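Local coordinates for protein prolyl endopeptidase (Myxococcus xanthus, PDB 2BKL) that probably hydrolyses oligopeptides on the carboxyl side of proline and, much less readily, alanine, as a serine peptidase of the S9A family, at residues V151-V154 and D155-E158; Y206-L209 and G210-P213. All blocks are in the same frame, centred on the assembly; numbering follows the deposited sequence.

Interaction 1: residues V151-V154 and D155-E158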
ATOM      1  N   VAL A 151     -12.477 -20.979   7.441  1.00  7.45           N
ATOM      2  CA  VAL A 151     -11.559 -22.059   7.150  1.00  5.78           C
ATOM      3  C   VAL A 151     -12.211 -23.011   6.185  1.00  6.84           C
ATOM      4  O   VAL A 151     -13.384 -23.381   6.370  1.00  8.71           O
ATOM      5  CB  VAL A 151     -11.142 -22.831   8.447  1.00  6.74           C
ATOM      6  CG1 VAL A 151     -10.193 -23.989   8.113  1.00  9.96           C
ATOM      7  CG2 VAL A 151     -10.546 -21.921   9.479  1.00  7.94           C
ATOM      8  N   ILE A 152     -11.462 -23.442   5.171  1.00  6.20           N
ATOM      9  CA  ILE A 152     -11.917 -24.423   4.211  1.00  6.33           C
ATOM     10  C   ILE A 152     -11.070 -25.672   4.321  1.00  7.18           C
ATOM     11  O   ILE A 152      -9.839 -25.593   4.482  1.00  6.38           O
ATOM     12  CB  ILE A 152     -11.913 -23.868   2.756  1.00  8.01           C
ATOM     13  CG1 ILE A 152     -12.490 -24.892   1.787  1.00  8.33           C
ATOM     14  CG2 ILE A 152     -10.525 -23.372   2.334  1.00  9.27           C
ATOM     15  CD1 ILE A 152     -12.811 -24.351   0.388  1.00  6.98           C
ATOM     16  N   ASP A 153     -11.722 -26.821   4.216  1.00  5.66           N
ATOM     17  CA  ASP A 153     -11.051 -28.106   4.124  1.00  7.22           C
ATOM     18  C   ASP A 153     -10.670 -28.350   2.664  1.00  6.68           C
ATOM     19  O   ASP A 153     -11.525 -28.361   1.797  1.00  8.91           O
ATOM     20  CB  ASP A 153     -11.991 -29.195   4.629  1.00  7.59           C
ATOM     21  CG  ASP A 153     -11.379 -30.560   4.559  1.00  8.99           C
ATOM     22  OD1 ASP A 153     -10.534 -30.873   5.431  1.00  9.91           O
ATOM     23  OD2 ASP A 153     -11.661 -31.360   3.626  1.00  9.89           O
ATOM     24  N   VAL A 154      -9.374 -28.533   2.395  1.00  6.86           N
ATOM     25  CA  VAL A 154      -8.877 -28.581   1.028  1.00  6.89           C
ATOM     26  C   VAL A 154      -9.392 -29.800   0.255  1.00  6.96           C
ATOM     27  O   VAL A 154      -9.859 -29.657  -0.871  1.00  8.57           O
ATOM     28  CB  VAL A 154      -7.311 -28.515   1.024  1.00  7.51           C
ATOM     29  CG1 VAL A 154      -6.730 -28.725  -0.383  1.00  9.44           C
ATOM     30  CG2 VAL A 154      -6.855 -27.180   1.575  1.00  7.08           C
ATOM     31  N   ASP A 155      -9.349 -30.968   0.876  1.00 10.29           N
ATOM     32  CA  ASP A 155      -9.699 -32.198   0.176  1.00 10.92           C
ATOM     33  C   ASP A 155     -11.168 -32.201  -0.257  1.00 10.66           C
ATOM     34  O   ASP A 155     -11.484 -32.590  -1.359  1.00 11.48           O
ATOM     35  CB  ASP A 155      -9.458 -33.415   1.059  1.00 14.18           C
ATOM     36  CG  ASP A 155      -7.995 -33.799   1.156  1.00 16.35           C
ATOM     37  OD1 ASP A 155      -7.201 -33.425   0.276  1.00 20.05           O
ATOM     38  OD2 ASP A 155      -7.570 -34.508   2.089  1.00 21.00           O
ATOM     39  N   SER A 156     -12.037 -31.700   0.612  1.00  9.20           N
ATOM     40  CA  SER A 156     -13.490 -31.744   0.398  1.00  9.11           C
ATOM     41  C   SER A 156     -14.091 -30.475  -0.141  1.00  7.72           C
ATOM     42  O   SER A 156     -15.210 -30.498  -0.660  1.00  8.81           O
ATOM     43  CB  SER A 156     -14.172 -32.067   1.735  1.00  8.15           C
ATOM     44  OG  SER A 156     -14.100 -30.997   2.670  1.00  8.94           O
ATOM     45  N   GLY A 157     -13.375 -29.356   0.019  1.00  7.28           N
ATOM     46  CA  GLY A 157     -13.903 -28.038  -0.279  1.00  8.33           C
ATOM     47  C   GLY A 157     -14.970 -27.520   0.673  1.00  7.03           C
ATOM     48  O   GLY A 157     -15.591 -26.493   0.396  1.00  8.00           O
ATOM     49  N   GLU A 158     -15.161 -28.188   1.813  1.00  8.14           N
ATOM     50  CA  GLU A 158     -16.174 -27.757   2.770  1.00  7.97           C
ATOM     51  C   GLU A 158     -15.692 -26.582   3.620  1.00  7.88           C
ATOM     52  O   GLU A 158     -14.634 -26.655   4.255  1.00  7.75           O
ATOM     53  CB  GLU A 158     -16.576 -28.933   3.680  1.00  8.19           C
ATOM     54  CG  GLU A 158     -17.389 -30.017   2.989  1.00 11.50           C
ATOM     55  CD  GLU A 158     -18.771 -29.591   2.516  1.00 13.47           C
ATOM     56  OE1 GLU A 158     -19.408 -28.744   3.186  1.00 14.02           O
ATOM     57  OE2 GLU A 158     -19.210 -30.123   1.450  1.00 16.31           O
TER
HETATM   58  O   HOH W   1      -7.890 -31.513   3.229  1.00 20.24           O

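Interaction 2: residues Y206-L209 and G210-P213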
ATOM      1  N   TYR A 206      -5.700 -17.308  20.110  1.00  6.88           N
ATOM      2  CA  TYR A 206      -5.411 -18.598  19.479  1.00  8.02           C
ATOM      3  C   TYR A 206      -6.729 -19.281  19.235  1.00  9.78           C
ATOM      4  O   TYR A 206      -7.529 -19.456  20.164  1.00  9.82           O
ATOM      5  CB  TYR A 206      -4.514 -19.515  20.312  1.00  9.26           C
ATOM      6  CG  TYR A 206      -4.144 -20.782  19.559  1.00  9.19           C
ATOM      7  CD1 TYR A 206      -3.090 -20.785  18.687  1.00  8.42           C
ATOM      8  CD2 TYR A 206      -4.864 -21.953  19.692  1.00  9.86           C
ATOM      9  CE1 TYR A 206      -2.749 -21.913  17.953  1.00  9.59           C
ATOM     10  CE2 TYR A 206      -4.531 -23.092  18.968  1.00  9.39           C
ATOM     11  CZ  TYR A 206      -3.457 -23.063  18.106  1.00 10.14           C
ATOM     12  OH  TYR A 206      -3.145 -24.200  17.386  1.00 10.78           O
ATOM     13  N   HIS A 207      -6.966 -19.679  18.001  1.00  8.22           N
ATOM     14  CA  HIS A 207      -8.181 -20.397  17.649  1.00  6.80           C
ATOM     15  C   HIS A 207      -7.833 -21.867  17.418  1.00  9.14           C
ATOM     16  O   HIS A 207      -7.008 -22.194  16.557  1.00  8.53           O
ATOM     17  CB  HIS A 207      -8.841 -19.844  16.398  1.00  7.87           C
ATOM     18  CG  HIS A 207     -10.067 -20.607  16.036  1.00  8.64           C
ATOM     19  ND1 HIS A 207     -11.102 -20.757  16.924  1.00  8.41           N
ATOM     20  CD2 HIS A 207     -10.385 -21.344  14.951  1.00  7.26           C
ATOM     21  CE1 HIS A 207     -12.030 -21.526  16.383  1.00 10.08           C
ATOM     22  NE2 HIS A 207     -11.631 -21.892  15.185  1.00  9.12           N
ATOM     23  N   THR A 208      -8.439 -22.745  18.201  1.00  9.16           N
ATOM     24  CA  THR A 208      -8.330 -24.184  17.970  1.00  9.72           C
ATOM     25  C   THR A 208      -9.414 -24.607  16.979  1.00 10.35           C
ATOM     26  O   THR A 208     -10.602 -24.321  17.197  1.00 10.26           O
ATOM     27  CB  THR A 208      -8.497 -24.930  19.296  1.00  8.49           C
ATOM     28  OG1 THR A 208      -7.406 -24.624  20.198  1.00 11.16           O
ATOM     29  CG2 THR A 208      -8.445 -26.468  19.072  1.00  9.96           C
ATOM     30  N   LEU A 209      -9.047 -25.241  15.876  1.00  8.98           N
ATOM     31  CA  LEU A 209     -10.023 -25.635  14.867  1.00  9.72           C
ATOM     32  C   LEU A 209     -11.065 -26.541  15.482  1.00 11.50           C
ATOM     33  O   LEU A 209     -10.730 -27.454  16.255  1.00 12.81           O
ATOM     34  CB  LEU A 209      -9.377 -26.411  13.716  1.00 13.11           C
ATOM     35  CG  LEU A 209      -8.507 -25.702  12.697  1.00 15.36           C
ATOM     36  CD1 LEU A 209      -8.259 -26.618  11.476  1.00 14.15           C
ATOM     37  CD2 LEU A 209      -9.109 -24.392  12.249  1.00 13.72           C
ATOM     38  N   GLY A 210     -12.315 -26.304  15.115  1.00 11.63           N
ATOM     39  CA  GLY A 210     -13.414 -27.139  15.541  1.00 12.80           C
ATOM     40  C   GLY A 210     -14.046 -26.723  16.845  1.00 12.06           C
ATOM     41  O   GLY A 210     -15.002 -27.349  17.268  1.00 14.42           O
ATOM     42  N   THR A 211     -13.558 -25.640  17.449  1.00 10.07           N
ATOM     43  CA  THR A 211     -14.127 -25.155  18.693  1.00 10.40           C
ATOM     44  C   THR A 211     -14.739 -23.810  18.456  1.00 11.24           C
ATOM     45  O   THR A 211     -14.390 -23.127  17.491  1.00 10.25           O
ATOM     46  CB  THR A 211     -13.058 -25.033  19.791  1.00 10.78           C
ATOM     47  OG1 THR A 211     -12.114 -24.013  19.435  1.00 15.50           O
ATOM     48  CG2 THR A 211     -12.245 -26.309  19.898  1.00 11.82           C
ATOM     49  N   GLU A 212     -15.638 -23.416  19.356  1.00 12.29           N
ATOM     50  CA  GLU A 212     -16.268 -22.094  19.281  1.00 13.30           C
ATOM     51  C   GLU A 212     -15.250 -20.986  19.492  1.00 12.03           C
ATOM     52  O   GLU A 212     -14.490 -21.045  20.440  1.00 13.06           O
ATOM     53  CB  GLU A 212     -17.356 -21.964  20.361  1.00 15.48           C
ATOM     54  CG  GLU A 212     -18.474 -22.973  20.209  1.00 19.71           C
ATOM     55  CD  GLU A 212     -18.284 -24.228  21.071  1.00 19.62           C
ATOM     56  OE1 GLU A 212     -17.119 -24.619  21.377  1.00 22.44           O
ATOM     57  OE2 GLU A 212     -19.312 -24.836  21.454  1.00 22.60           O
ATOM     58  N   PRO A 213     -15.203 -19.966  18.622  1.00 11.54           N
ATOM     59  CA  PRO A 213     -14.248 -18.861  18.813  1.00 12.48           C
ATOM     60  C   PRO A 213     -14.379 -18.067  20.143  1.00 11.66           C
ATOM     61  O   PRO A 213     -13.394 -17.458  20.552  1.00 13.48           O
ATOM     62  CB  PRO A 213     -14.501 -17.965  17.590  1.00 12.69           C
ATOM     63  CG  PRO A 213     -15.012 -18.921  16.583  1.00 13.29           C
ATOM     64  CD  PRO A 213     -15.910 -19.862  17.333  1.00 13.37           C
TER
HETATM   65  O   HOH W   2     -10.476 -21.963  20.361  1.00 20.55           O

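Interaction 1: residues V151-V154 and D155-E158
Asp153 OD2 takes two bonds from Ser156, one from the hydroxyl OG at 2.6 Å and one from the backbone N at 3.1 Å. Both donors meet this oxygen on its anti side, yet from opposite faces of the carboxylate plane, about 25° off it, which helps fix how the carboxylate is turned. With CG anti to the backbone N (chi1 180°), the acid leans over the turn that follows strand 148-153, an outer strand of a three-stranded antiparallel propeller sheet, with Asp153 its last residue. Ser156 OG also accepts from Glu158 N at 3.1 Å, closing an ST turn; serine is short enough to serve both sides. The main chain pairs as well: Asp153 N points almost straight (176°) at Glu158 O, 2.9 Å away, and a weak bond runs from Gly157 N to Asp153 O. Glycine suits the positive phi of Gly157. Ile152 CD1 lies 3.5 Å from Gly157 O, and its side chain also packs on Val135 and Phe137 of strand 134-141 and on Leu109 of strand 107-110. Farther out, Lys134 forms a salt bridge with Asp153 OD1, and Arg81 with Asp155 OD1. An alanine in place of Asp153 would probably leave Ser156 N and OG without their shared acceptor and Lys134 without its mate, freeing the turn to shift. The two basic partners are likely to offset the like charges of Asp153 and Asp155, keeping both acids ionised.

Interaction 2: residues Y206-L209 and G210-P213
Thr208 O is gripped by two donors of Thr211: the hydroxyl OG1 at 2.7 Å and the backbone N at 3.2 Å. They come from the same face of the carbonyl plane, tilted 22° and 30° from it. The backbone bond closes a type II beta turn from Thr208 to Thr211, and the hydroxyl adds a second clasp, which suits threonine to this place. Thr211 OG1 sits between its own backbone N and carbonyl carbon (chi1 66°), which aims it back at the strand end. A water donates to the same OG1 at 2.8 Å and accepts from Thr208 N, so it bridges the two threonines. Their methyl groups also touch, Thr208 CG2 lying 3.9 Å from Thr211 CG2. Gly210 fills the third position of the turn, where a side chain would clash with Leu209 O. On the other flank, the imidazole of His207 presents its edge to Thr211 O, which lies in the ring plane, 3.1 Å from CE1. Pro213 CG is 4.0 Å from the same His207 CE1. Both ring nitrogens are engaged, NE2 with Asp163 and ND1 with Asp216, so the ring is held against rotation; Asp163 also accepts from Gly210 N and thus ties ring and turn together. The turn leads out of strand 203-208, an inner strand of a four-stranded antiparallel propeller sheet, toward its edge strand 217-220, with His207 against Tyr184 and Leu209 against Phe182 of strand 181-186.

Overall arrangement
Interactions 1 and 2 follow one another along the chain, each at the end of a strand in a separate antiparallel sheet of the beta-propeller domain. Their centres are 16 Å apart, and they meet directly where Val151 CG2 packs 4.0 Å from Leu209 CD2, a hydrophobic touch between strand 148-153 and the turn after strand 203-208. Asp163, already tied to the turn of interaction 2, is also touched by Val151 and so lies between the two contacts. Neither contact includes a residue of the pocket that holds the benzyloxycarbonyl-alanyl-proline ligand; the pocket residues Lys169 and Tyr170 belong to the same loop, between strands 148-153 and 174-175, that contains 155-158.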